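Local coordinates for protein putative integrase (Listeria innocua, PDB 5U96) that probably takes part in DNA binding and strand exchange as a serine integrase, of which this chain is the coiled-coil domain that mediates directionality, at residues Asp19-Gly24 against Glu30-Met35; Lys8-Lys13 against Asp39-Tyr44. All coordinates share one frame; numbering follows the deposited sequence.

Contact 1 of 2, residues Asp19-Gly24 against Glu30-Met35; sequences DLYING and ELDSMM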
loop_
_atom_site.group_PDB
_atom_site.type_symbol
_atom_site.label_atom_id
_atom_site.label_comp_id
_atom_site.label_asym_id
_atom_site.label_seq_id
_atom_site.Cartn_x
_atom_site.Cartn_y
_atom_site.Cartn_z
ATOM N N ASP A 19 9.064 5.858 -1.143
ATOM C CA ASP A 19 9.576 5.950 -2.505
ATOM C C ASP A 19 8.452 6.221 -3.501
ATOM O O ASP A 19 8.699 6.662 -4.622
ATOM C CB ASP A 19 10.311 4.666 -2.892
ATOM C CG ASP A 19 11.372 4.274 -1.883
ATOM O OD1 ASP A 19 11.783 5.141 -1.085
ATOM O OD2 ASP A 19 11.798 3.101 -1.891
ATOM N N LEU A 20 7.218 5.949 -3.088
ATOM C CA LEU A 20 6.056 6.203 -3.933
ATOM C C LEU A 20 5.648 7.672 -3.862
ATOM O O LEU A 20 5.110 8.219 -4.825
ATOM C CB LEU A 20 4.887 5.306 -3.523
ATOM C CG LEU A 20 5.130 3.799 -3.637
ATOM C CD1 LEU A 20 3.894 3.027 -3.202
ATOM C CD2 LEU A 20 5.533 3.410 -5.053
ATOM N N TYR A 21 5.901 8.306 -2.721
ATOM C CA TYR A 21 5.650 9.736 -2.577
ATOM C C TYR A 21 6.619 10.536 -3.445
ATOM O O TYR A 21 6.219 11.480 -4.126
ATOM C CB TYR A 21 5.783 10.182 -1.117
ATOM C CG TYR A 21 4.704 9.677 -0.182
ATOM C CD1 TYR A 21 3.502 10.357 -0.037
ATOM C CD2 TYR A 21 4.901 8.536 0.577
ATOM C CE1 TYR A 21 2.523 9.899 0.830
ATOM C CE2 TYR A 21 3.934 8.072 1.444
ATOM C CZ TYR A 21 2.747 8.756 1.568
ATOM O OH TYR A 21 1.784 8.290 2.434
ATOM N N ILE A 22 7.893 10.152 -3.420
ATOM C CA ILE A 22 8.926 10.890 -4.141
ATOM C C ILE A 22 8.869 10.562 -5.630
ATOM O O ILE A 22 9.279 11.364 -6.469
ATOM C CB ILE A 22 10.337 10.590 -3.581
ATOM C CG1 ILE A 22 10.823 9.198 -3.990
ATOM C CG2 ILE A 22 10.336 10.712 -2.071
ATOM C CD1 ILE A 22 11.872 9.219 -5.077
ATOM N N ASN A 23 8.358 9.377 -5.947
ATOM C CA ASN A 23 8.024 9.031 -7.321
ATOM C C ASN A 23 6.992 10.020 -7.851
ATOM O O ASN A 23 6.998 10.371 -9.032
ATOM C CB ASN A 23 7.499 7.595 -7.398
ATOM C CG ASN A 23 6.792 7.295 -8.706
ATOM O OD1 ASN A 23 5.667 7.738 -8.933
ATOM N ND2 ASN A 23 7.442 6.519 -9.564
ATOM N N GLY A 24 6.104 10.456 -6.962
ATOM C CA GLY A 24 5.210 11.565 -7.240
ATOM C C GLY A 24 3.823 11.147 -7.690
ATOM O O GLY A 24 2.854 11.869 -7.460
ATOM N N GLU A 30 -4.292 7.251 -0.377
ATOM C CA GLU A 30 -4.082 5.810 -0.430
ATOM C C GLU A 30 -2.852 5.433 0.387
ATOM O O GLU A 30 -2.871 4.473 1.158
ATOM C CB GLU A 30 -3.911 5.334 -1.875
ATOM C CG GLU A 30 -5.085 5.648 -2.793
ATOM C CD GLU A 30 -4.810 5.267 -4.237
ATOM O OE1 GLU A 30 -3.702 4.763 -4.521
ATOM O OE2 GLU A 30 -5.699 5.474 -5.088
ATOM N N LEU A 31 -1.787 6.207 0.214
ATOM C CA LEU A 31 -0.509 5.932 0.859
ATOM C C LEU A 31 -0.532 6.283 2.348
ATOM O O LEU A 31 0.297 5.797 3.118
ATOM C CB LEU A 31 0.609 6.710 0.157
ATOM C CG LEU A 31 0.754 6.519 -1.355
ATOM C CD1 LEU A 31 1.653 7.604 -1.923
ATOM C CD2 LEU A 31 1.310 5.142 -1.681
ATOM N N ASP A 32 -1.485 7.121 2.751
ATOM C CA ASP A 32 -1.564 7.599 4.131
ATOM C C ASP A 32 -2.217 6.567 5.044
ATOM O O ASP A 32 -1.935 6.522 6.241
ATOM C CB ASP A 32 -2.342 8.918 4.199
ATOM C CG ASP A 32 -1.483 10.126 3.864
ATOM O OD1 ASP A 32 -0.442 9.958 3.194
ATOM O OD2 ASP A 32 -1.853 11.248 4.272
ATOM N N SER A 33 -3.088 5.740 4.476
ATOM C CA SER A 33 -3.813 4.742 5.253
ATOM C C SER A 33 -2.892 3.638 5.759
ATOM O O SER A 33 -2.999 3.208 6.906
ATOM C CB SER A 33 -4.938 4.130 4.418
ATOM O OG SER A 33 -5.899 5.110 4.070
ATOM N N MET A 34 -1.995 3.173 4.898
ATOM C CA MET A 34 -1.070 2.108 5.269
ATOM C C MET A 34 0.066 2.653 6.121
ATOM O O MET A 34 0.628 1.939 6.949
ATOM C CB MET A 34 -0.510 1.429 4.025
ATOM C CG MET A 34 -1.582 0.910 3.089
ATOM S SD MET A 34 -0.902 0.210 1.582
ATOM C CE MET A 34 -0.266 1.681 0.783
ATOM N N MET A 35 0.407 3.919 5.908
ATOM C CA MET A 35 1.418 4.574 6.722
ATOM C C MET A 35 0.923 4.690 8.159
ATOM O O MET A 35 1.704 4.584 9.105
ATOM C CB MET A 35 1.754 5.956 6.161
ATOM C CG MET A 35 2.771 6.722 6.990
ATOM S SD MET A 35 4.367 5.891 7.095
ATOM C CE MET A 35 5.085 6.328 5.515
#
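The ring of Y21 lies with one face on the side chain of L31: CD1 of L31 sits 3.6 Å above the ring plane, over its centre, and the contact is a CH-pi one, only 12° off the ring normal. At the edge, near the ring plane, comes OD1 of D32. The Y21 and D32 side chains cross at about a right angle, and Y21 OH stands 2.9 Å from D32 OD1, with the carbonyl O of L31 close by at 3.0 Å from Y21 OH. CG of Y21 stands opposite its own carbonyl carbon (chi1 -69°), which sends the ring across to L31. Packing is tight at the phenol end, where Y21 CZ comes to 3.3 Å from L31 CB. The other methyl branch of L31 serves L20, with L31 CD2 3.7 Å from L20 CD1, so one leucine packs against two consecutive residues of helix 7-23. Farther along, L31 also leans on L17 of the same helix, while Y21 of the second subunit packs on L20. G24, three residues on from the tyrosine, is the first to leave helical angles, with positive phi. With the segments antiparallel (162°) and a short connection between them, this is the turn end of the helical hairpin of an antiparallel coiled coil.

Contact 2 of 2, residues Lys8-Lys13 against Asp39-Tyr44; sequences KIEHAK and DAQINY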
loop_
_atom_site.group_PDB
_atom_site.type_symbol
_atom_site.label_atom_id
_atom_site.label_comp_id
_atom_site.label_asym_id
_atom_site.label_seq_id
_atom_site.Cartn_x
_atom_site.Cartn_y
_atom_site.Cartn_z
ATOM N N LYS A 8 13.529 -2.707 11.807
ATOM C CA LYS A 8 14.310 -2.507 10.589
ATOM C C LYS A 8 13.522 -2.953 9.364
ATOM O O LYS A 8 13.672 -2.385 8.282
ATOM C CB LYS A 8 15.638 -3.260 10.659
ATOM C CG LYS A 8 16.643 -2.662 11.631
ATOM C CD LYS A 8 17.950 -3.444 11.631
ATOM C CE LYS A 8 18.842 -3.065 12.804
ATOM N NZ LYS A 8 18.205 -3.385 14.111
ATOM N N ILE A 9 12.688 -3.974 9.533
ATOM C CA ILE A 9 11.801 -4.407 8.464
ATOM C C ILE A 9 10.719 -3.357 8.244
ATOM O O ILE A 9 10.395 -3.017 7.107
ATOM C CB ILE A 9 11.142 -5.767 8.772
ATOM C CG1 ILE A 9 12.208 -6.868 8.834
ATOM C CG2 ILE A 9 10.081 -6.090 7.720
ATOM C CD1 ILE A 9 11.647 -8.264 9.036
ATOM N N GLU A 10 10.160 -2.851 9.339
ATOM C CA GLU A 10 9.122 -1.830 9.267
ATOM C C GLU A 10 9.657 -0.558 8.618
ATOM O O GLU A 10 8.942 0.121 7.881
ATOM C CB GLU A 10 8.572 -1.523 10.662
ATOM C CG GLU A 10 7.611 -2.577 11.198
ATOM C CD GLU A 10 6.322 -2.661 10.399
ATOM O OE1 GLU A 10 5.937 -1.649 9.775
ATOM O OE2 GLU A 10 5.694 -3.740 10.393
ATOM N N HIS A 11 10.918 -0.242 8.894
ATOM C CA HIS A 11 11.565 0.910 8.277
ATOM C C HIS A 11 11.765 0.663 6.789
ATOM O O HIS A 11 11.642 1.579 5.977
ATOM C CB HIS A 11 12.903 1.204 8.954
ATOM C CG HIS A 11 12.769 1.708 10.356
ATOM N ND1 HIS A 11 13.658 1.377 11.356
ATOM C CD2 HIS A 11 11.849 2.523 10.926
ATOM C CE1 HIS A 11 13.292 1.963 12.481
ATOM N NE2 HIS A 11 12.197 2.664 12.248
ATOM N N ALA A 12 12.073 -0.581 6.436
ATOM C CA ALA A 12 12.147 -0.971 5.037
ATOM C C ALA A 12 10.751 -0.911 4.435
ATOM O O ALA A 12 10.575 -0.492 3.295
ATOM C CB ALA A 12 12.740 -2.361 4.892
ATOM N N LYS A 13 9.755 -1.325 5.213
ATOM C CA LYS A 13 8.365 -1.221 4.787
ATOM C C LYS A 13 7.951 0.244 4.692
ATOM O O LYS A 13 7.085 0.600 3.893
ATOM C CB LYS A 13 7.440 -1.972 5.749
ATOM C CG LYS A 13 7.475 -3.489 5.594
ATOM C CD LYS A 13 6.570 -4.201 6.598
ATOM C CE LYS A 13 5.114 -3.768 6.474
ATOM N NZ LYS A 13 4.204 -4.602 7.308
ATOM N N ASP A 39 3.342 3.275 10.744
ATOM C CA ASP A 39 3.830 4.116 11.835
ATOM C C ASP A 39 3.425 3.547 13.191
ATOM O O ASP A 39 4.212 3.553 14.137
ATOM C CB ASP A 39 3.302 5.548 11.699
ATOM C CG ASP A 39 3.960 6.313 10.567
ATOM O OD1 ASP A 39 5.046 5.898 10.112
ATOM O OD2 ASP A 39 3.396 7.342 10.138
ATOM N N ALA A 40 2.192 3.058 13.277
ATOM C CA ALA A 40 1.666 2.509 14.522
ATOM C C ALA A 40 2.440 1.272 14.963
ATOM O O ALA A 40 2.728 1.104 16.147
ATOM C CB ALA A 40 0.194 2.174 14.364
ATOM N N GLN A 41 2.771 0.406 14.011
ATOM C CA GLN A 41 3.492 -0.823 14.323
ATOM C C GLN A 41 4.891 -0.511 14.843
ATOM O O GLN A 41 5.426 -1.237 15.680
ATOM C CB GLN A 41 3.572 -1.728 13.091
ATOM C CG GLN A 41 4.215 -3.081 13.357
ATOM C CD GLN A 41 3.622 -3.783 14.563
ATOM O OE1 GLN A 41 4.235 -3.832 15.628
ATOM N NE2 GLN A 41 2.421 -4.324 14.404
ATOM N N ILE A 42 5.478 0.571 14.344
ATOM C CA ILE A 42 6.757 1.049 14.855
ATOM C C ILE A 42 6.597 1.521 16.295
ATOM O O ILE A 42 7.514 1.400 17.107
ATOM C CB ILE A 42 7.320 2.205 14.001
ATOM C CG1 ILE A 42 7.631 1.717 12.583
ATOM C CG2 ILE A 42 8.568 2.791 14.654
ATOM C CD1 ILE A 42 7.984 2.829 11.613
ATOM N N ASN A 43 5.421 2.058 16.602
ATOM C CA ASN A 43 5.149 2.613 17.920
ATOM C C ASN A 43 5.091 1.539 19.001
ATOM O O ASN A 43 5.629 1.719 20.094
ATOM C CB ASN A 43 3.833 3.393 17.897
ATOM C CG ASN A 43 3.700 4.351 19.064
ATOM O OD1 ASN A 43 4.685 4.705 19.711
ATOM N ND2 ASN A 43 2.474 4.781 19.337
ATOM N N TYR A 44 4.436 0.424 18.694
ATOM C CA TYR A 44 4.300 -0.670 19.652
ATOM C C TYR A 44 5.650 -1.329 19.922
ATOM O O TYR A 44 5.962 -1.673 21.063
ATOM C CB TYR A 44 3.298 -1.714 19.151
ATOM C CG TYR A 44 2.981 -2.779 20.181
ATOM C CD1 TYR A 44 2.194 -2.487 21.288
ATOM C CD2 TYR A 44 3.470 -4.072 20.052
ATOM C CE1 TYR A 44 1.904 -3.452 22.237
ATOM C CE2 TYR A 44 3.182 -5.045 20.994
ATOM C CZ TYR A 44 2.401 -4.728 22.086
ATOM O OH TYR A 44 2.114 -5.691 23.029
#
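The E10 chain bends at chi2 (-66°), which folds its carboxylate back, and Q41 meets it with CB and CG. In E10, CG lies beside the backbone N. In Q41, CG stands anti to the backbone N (chi1 -175°), and the bend that follows leads the amide away from the opposite helix, leaving the aliphatic part of the chain to do the touching. This is the middle of the antiparallel coiled-coil hairpin: segments 8-13 and 39-44, on helices 7-23 and 28-50, run at 165° to each other, their axes 9.9 Å apart at closest approach, with E10 level with I42 in the backbone register.

The E10 and Q41 side chains cross at about a right angle. E10 OE2 comes within 3.4 Å of Q41 CG, and the carboxyl carbon rests against the same methylene, so this is van der Waals contact and no hydrogen bond links the two segments here. The carboxylate is instead held within its own helix, where K13 NZ forms a salt bridge with E10 OE2 at 3.5 Å, one turn on. Such a neighbouring positive charge would tend to stabilise the ionised form of this buried acid. I38 and Y45 of helix 28-50 also touch E10, and I22 of the second subunit packs on K13, placing the lysine beside the neighbouring chain.

On the other flank the buried I42 joins two residues of the first helix. Its CG1 lies 3.9 Å from E10 CB, where the glutamate contributes only its stem. The side chains of I42 and H11 cross at about a right angle, and I42 CD1 lies obliquely to the imidazole, 3.9 Å from H11 CD2.

Overall arrangement
Contacts 1 and 2 are two stations along one helical hairpin, their centres about 15 Å apart. Both pair helix 7-23 with helix 28-50. Contact 1 lies next to the turn, with just five residues between its segments, whereas contact 2 has 25 residues between its segments and lies about 4 Å from the centre of the chain. The two do not touch directly; M35 touches K14 and L17 and D39 pairs with K14, so both contacts meet the K14-L17 part of helix 7-23. The axes draw in from 11.3 Å at 19-24/30-35 to 9.9 Å at 8-13/39-44. Both contacts also reach the second subunit, contact 1 through more residues, including E30 in a salt bridge with K14 of the second subunit.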